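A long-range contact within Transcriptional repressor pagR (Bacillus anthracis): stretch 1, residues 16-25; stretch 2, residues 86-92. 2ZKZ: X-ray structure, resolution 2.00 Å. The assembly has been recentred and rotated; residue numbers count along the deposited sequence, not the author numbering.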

ATOM      1  N   ASP A  16      -8.207   6.638   5.004  1.00 23.46           N
ATOM      2  CA  ASP A  16      -8.462   5.204   5.134  1.00 24.01           C
ATOM      3  C   ASP A  16      -7.588   4.457   4.129  1.00 22.42           C
ATOM      4  O   ASP A  16      -7.012   3.420   4.447  1.00 22.46           O
ATOM      5  CB  ASP A  16      -9.933   4.856   4.849  1.00 29.07           C
ATOM      6  CG  ASP A  16     -10.858   5.128   6.027  1.00 31.43           C
ATOM      7  OD1 ASP A  16     -10.473   4.855   7.185  1.00 30.87           O
ATOM      8  OD2 ASP A  16     -11.993   5.593   5.782  1.00 32.86           O
ATOM      9  N   ASP A  17      -7.501   4.979   2.909  1.00 22.06           N
ATOM     10  CA  ASP A  17      -6.667   4.344   1.890  1.00 23.59           C
ATOM     11  C   ASP A  17      -5.190   4.360   2.285  1.00 20.29           C
ATOM     12  O   ASP A  17      -4.486   3.363   2.111  1.00 21.31           O
ATOM     13  CB  ASP A  17      -6.850   5.026   0.532  1.00 24.19           C
ATOM     14  CG  ASP A  17      -8.266   4.887  -0.001  1.00 30.75           C
ATOM     15  OD1 ASP A  17      -8.910   3.848   0.269  1.00 27.44           O
ATOM     16  OD2 ASP A  17      -8.727   5.811  -0.704  1.00 34.97           O
ATOM     17  N   ALA A  18      -4.712   5.488   2.804  1.00 20.46           N
ATOM     18  CA  ALA A  18      -3.315   5.596   3.242  1.00 21.61           C
ATOM     19  C   ALA A  18      -3.031   4.626   4.392  1.00 22.85           C
ATOM     20  O   ALA A  18      -1.986   3.965   4.431  1.00 21.56           O
ATOM     21  CB  ALA A  18      -3.005   7.031   3.686  1.00 23.04           C
ATOM     22  N   GLU A  19      -3.968   4.561   5.333  1.00 23.63           N
ATOM     23  CA  GLU A  19      -3.856   3.686   6.498  1.00 24.20           C
ATOM     24  C   GLU A  19      -3.892   2.210   6.077  1.00 22.74           C
ATOM     25  O   GLU A  19      -3.242   1.369   6.694  1.00 22.87           O
ATOM     26  CB  GLU A  19      -4.991   4.006   7.490  1.00 26.64           C
ATOM     27  CG  GLU A  19      -5.023   3.155   8.764  1.00 29.38           C
ATOM     28  CD  GLU A  19      -3.752   3.262   9.588  1.00 32.67           C
ATOM     29  OE1 GLU A  19      -2.968   4.207   9.363  1.00 34.05           O
ATOM     30  OE2 GLU A  19      -3.539   2.405  10.473  1.00 35.13           O
ATOM     31  N   LEU A  20      -4.643   1.900   5.024  1.00 20.92           N
ATOM     32  CA  LEU A  20      -4.727   0.529   4.515  1.00 22.09           C
ATOM     33  C   LEU A  20      -3.362   0.104   3.973  1.00 22.29           C
ATOM     34  O   LEU A  20      -2.880  -0.991   4.248  1.00 20.33           O
ATOM     35  CB  LEU A  20      -5.766   0.423   3.385  1.00 24.04           C
ATOM     36  CG  LEU A  20      -6.074  -0.986   2.859  1.00 26.46           C
ATOM     37  CD1 LEU A  20      -6.800  -1.785   3.954  1.00 27.61           C
ATOM     38  CD2 LEU A  20      -6.949  -0.906   1.617  1.00 27.48           C
ATOM     39  N   LEU A  21      -2.734   0.981   3.199  1.00 22.33           N
ATOM     40  CA  LEU A  21      -1.427   0.662   2.643  1.00 21.74           C
ATOM     41  C   LEU A  21      -0.400   0.550   3.768  1.00 19.54           C
ATOM     42  O   LEU A  21       0.440  -0.339   3.752  1.00 20.77           O
ATOM     43  CB  LEU A  21      -0.999   1.734   1.633  1.00 20.55           C
ATOM     44  CG  LEU A  21      -1.917   1.972   0.426  1.00 21.29           C
ATOM     45  CD1 LEU A  21      -1.270   3.023  -0.493  1.00 23.18           C
ATOM     46  CD2 LEU A  21      -2.143   0.677  -0.338  1.00 23.72           C
ATOM     47  N   LYS A  22      -0.479   1.446   4.748  1.00 19.91           N
ATOM     48  CA  LYS A  22       0.455   1.415   5.868  1.00 21.75           C
ATOM     49  C   LYS A  22       0.369   0.091   6.632  1.00 23.41           C
ATOM     50  O   LYS A  22       1.388  -0.501   6.982  1.00 20.23           O
ATOM     51  CB  LYS A  22       0.176   2.576   6.822  1.00 25.89           C
ATOM     52  CG  LYS A  22       1.130   2.645   8.017  1.00 29.52           C
ATOM     53  CD  LYS A  22       0.657   3.672   9.042  1.00 34.48           C
ATOM     54  CE  LYS A  22       1.566   3.712  10.264  1.00 37.02           C
ATOM     55  NZ  LYS A  22       2.914   4.228   9.901  1.00 40.38           N
ATOM     56  N   THR A  23      -0.855  -0.377   6.869  1.00 21.80           N
ATOM     57  CA  THR A  23      -1.074  -1.619   7.598  1.00 22.10           C
ATOM     58  C   THR A  23      -0.568  -2.846   6.838  1.00 22.57           C
ATOM     59  O   THR A  23      -0.150  -3.826   7.450  1.00 24.06           O
ATOM     60  CB  THR A  23      -2.576  -1.796   7.948  1.00 22.71           C
ATOM     61  OG1 THR A  23      -3.041  -0.627   8.633  1.00 19.95           O
ATOM     62  CG2 THR A  23      -2.782  -3.008   8.868  1.00 23.83           C
HETATM   63  N   MSE A  24      -0.609  -2.796   5.509  1.00 20.70           N
HETATM   64  CA  MSE A  24      -0.129  -3.907   4.674  1.00 23.67           C
HETATM   65  C   MSE A  24       1.364  -3.791   4.349  1.00 23.44           C
HETATM   66  O   MSE A  24       1.959  -4.730   3.818  1.00 26.53           O
HETATM   67  CB  MSE A  24      -0.879  -3.942   3.330  1.00 24.93           C
HETATM   68  CG  MSE A  24      -2.398  -4.116   3.392  1.00 24.82           C
HETATM   69 SE   MSE A  24      -3.195  -3.991   1.608  1.00 32.74          SE
HETATM   70  CE  MSE A  24      -2.452  -5.605   0.853  1.00 25.28           C
ATOM     71  N   ALA A  25       1.969  -2.651   4.670  1.00 22.34           N
ATOM     72  CA  ALA A  25       3.374  -2.403   4.337  1.00 22.52           C
ATOM     73  C   ALA A  25       4.456  -3.136   5.136  1.00 24.32           C
ATOM     74  O   ALA A  25       5.405  -2.520   5.613  1.00 23.88           O
ATOM     75  CB  ALA A  25       3.645  -0.888   4.362  1.00 23.36           C
TER
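Stretch 2, residues 86-92: PKVEGII

Stretch 2 is helical throughout, from Pro86 to Ile92, and the helix runs on later in the chain. Its phi/psi values stay close to -63/-43. Gly90 N, Ile91 N and Ile92 N bond back to Pro86 O, Lys87 O and Val88 O at 2.9, 2.9 and 3.0 Å. Stretch 1 is helical from Asp16 to Met24, and Ala25 is the first residue to leave helical phi/psi. The helix axes cross at -51°, so the two chains run broadly the same way, at an oblique angle. Their axes come no closer than 11.5 Å. The nearest backbone pair is Leu20 CA and Val88 CA, 8.1 Å apart. At this spacing the side chains, not the backbones, make the contact.

Lys87, Val88 and Ile91 carry the contact from stretch 2. Ile91 comes one turn after Lys87 and Val88. On stretch 1, Asp17, Leu20 or Leu21, and Met24 follow at three- or four-residue steps, so each set lies along one side of its helix. Lys87 and Ile91 point toward stretch 1, and Val88 points sideways. Glu89 points away and takes no part.

Leu20 sits near the middle of the contact. Its CD1 lies 3.9 Å from Val88 CG2. Its CD2 lies 3.9 Å from Lys87 CB and 4.4 Å from Ile91 CD1. Leu20 is t at chi1 and p at chi2. Both its methyl groups lie near Val88, and CD2 also reaches Lys87 and Ile91.

Ile91 is m at chi1 and t at chi2, which extends CD1 to 3.7 Å from Leu21 CD2. Leu21 leaves its helix sideways, but its end comes nearer to stretch 2. Ile91 CG2 meets the selenomethionine Met24 at its CE, 4.0 Å away. The same Met24 CE lies 4.3 Å from Val88 CG1. Met24 therefore touches two residues one turn apart with its terminal methyl, and has the largest area covered in this contact, 73 Å².

Lys87 and Asp17 form the polar end. Asp17 OD1 is 3.6 Å from Lys87 CE and 4.5 Å from Lys87 NZ. The opposite charges are near each other, but the distance is beyond a salt bridge. Asp17 OD1 is buried by the contact and has no partner in the model.

No hydrogen bond joins the two stretches. The contact is mainly apolar packing and buries 327 Å², both sides summed. Thr23 lies out of reach of stretch 2; its OG1 bonds within its own helix to Glu19 O at 2.8 Å.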

ATOM      1  N   PRO A  86     -12.573  -5.504  -0.767  1.00 33.76           N
ATOM      2  CA  PRO A  86     -12.256  -5.588  -2.194  1.00 34.10           C
ATOM      3  C   PRO A  86     -10.905  -4.964  -2.540  1.00 32.49           C
ATOM      4  O   PRO A  86     -10.168  -5.484  -3.380  1.00 31.24           O
ATOM      5  CB  PRO A  86     -13.409  -4.829  -2.851  1.00 35.94           C
ATOM      6  CG  PRO A  86     -14.534  -4.996  -1.878  1.00 37.74           C
ATOM      7  CD  PRO A  86     -13.845  -4.790  -0.557  1.00 36.22           C
ATOM      8  N   LYS A  87     -10.582  -3.849  -1.889  1.00 31.24           N
ATOM      9  CA  LYS A  87      -9.322  -3.163  -2.156  1.00 32.00           C
ATOM     10  C   LYS A  87      -8.114  -4.025  -1.793  1.00 29.92           C
ATOM     11  O   LYS A  87      -7.115  -4.055  -2.522  1.00 27.71           O
ATOM     12  CB  LYS A  87      -9.267  -1.835  -1.396  1.00 34.12           C
ATOM     13  CG  LYS A  87     -10.255  -0.791  -1.885  1.00 35.85           C
ATOM     14  CD  LYS A  87      -9.956   0.570  -1.258  1.00 40.03           C
ATOM     15  CE  LYS A  87     -10.853   1.667  -1.813  1.00 40.14           C
ATOM     16  NZ  LYS A  87     -12.284   1.433  -1.482  1.00 43.73           N
ATOM     17  N   VAL A  88      -8.210  -4.728  -0.670  1.00 28.40           N
ATOM     18  CA  VAL A  88      -7.128  -5.600  -0.225  1.00 27.72           C
ATOM     19  C   VAL A  88      -6.900  -6.715  -1.235  1.00 27.17           C
ATOM     20  O   VAL A  88      -5.767  -6.983  -1.626  1.00 25.15           O
ATOM     21  CB  VAL A  88      -7.433  -6.226   1.154  1.00 25.20           C
ATOM     22  CG1 VAL A  88      -6.330  -7.207   1.536  1.00 26.92           C
ATOM     23  CG2 VAL A  88      -7.552  -5.133   2.197  1.00 24.58           C
ATOM     24  N   GLU A  89      -7.977  -7.365  -1.660  1.00 30.47           N
ATOM     25  CA  GLU A  89      -7.848  -8.444  -2.639  1.00 33.31           C
ATOM     26  C   GLU A  89      -7.269  -7.895  -3.937  1.00 31.77           C
ATOM     27  O   GLU A  89      -6.385  -8.503  -4.541  1.00 29.37           O
ATOM     28  CB  GLU A  89      -9.209  -9.092  -2.926  1.00 37.04           C
ATOM     29  CG  GLU A  89      -9.133 -10.186  -3.983  1.00 43.70           C
ATOM     30  CD  GLU A  89     -10.459 -10.894  -4.201  1.00 49.41           C
ATOM     31  OE1 GLU A  89     -11.471 -10.203  -4.451  1.00 52.49           O
ATOM     32  OE2 GLU A  89     -10.486 -12.145  -4.131  1.00 50.02           O
ATOM     33  N   GLY A  90      -7.769  -6.736  -4.356  1.00 32.50           N
ATOM     34  CA  GLY A  90      -7.284  -6.123  -5.579  1.00 29.96           C
ATOM     35  C   GLY A  90      -5.794  -5.827  -5.533  1.00 29.55           C
ATOM     36  O   GLY A  90      -5.078  -6.063  -6.503  1.00 28.83           O
ATOM     37  N   ILE A  91      -5.321  -5.324  -4.397  1.00 29.10           N
ATOM     38  CA  ILE A  91      -3.916  -4.981  -4.242  1.00 27.06           C
ATOM     39  C   ILE A  91      -3.010  -6.195  -4.203  1.00 29.15           C
ATOM     40  O   ILE A  91      -1.951  -6.203  -4.832  1.00 27.38           O
ATOM     41  CB  ILE A  91      -3.662  -4.152  -2.955  1.00 27.39           C
ATOM     42  CG1 ILE A  91      -4.345  -2.787  -3.062  1.00 27.57           C
ATOM     43  CG2 ILE A  91      -2.162  -3.957  -2.749  1.00 25.23           C
ATOM     44  CD1 ILE A  91      -4.350  -1.998  -1.761  1.00 27.08           C
ATOM     45  N   ILE A  92      -3.417  -7.228  -3.469  1.00 29.51           N
ATOM     46  CA  ILE A  92      -2.576  -8.405  -3.376  1.00 32.83           C
ATOM     47  C   ILE A  92      -2.440  -9.091  -4.732  1.00 34.56           C
ATOM     48  O   ILE A  92      -1.389  -9.642  -5.042  1.00 36.31           O
ATOM     49  CB  ILE A  92      -3.098  -9.406  -2.302  1.00 31.80           C
ATOM     50  CG1 ILE A  92      -1.939 -10.278  -1.815  1.00 32.34           C
ATOM     51  CG2 ILE A  92      -4.211 -10.270  -2.863  1.00 32.58           C
ATOM     52  CD1 ILE A  92      -0.823  -9.483  -1.129  1.00 34.82           C
TER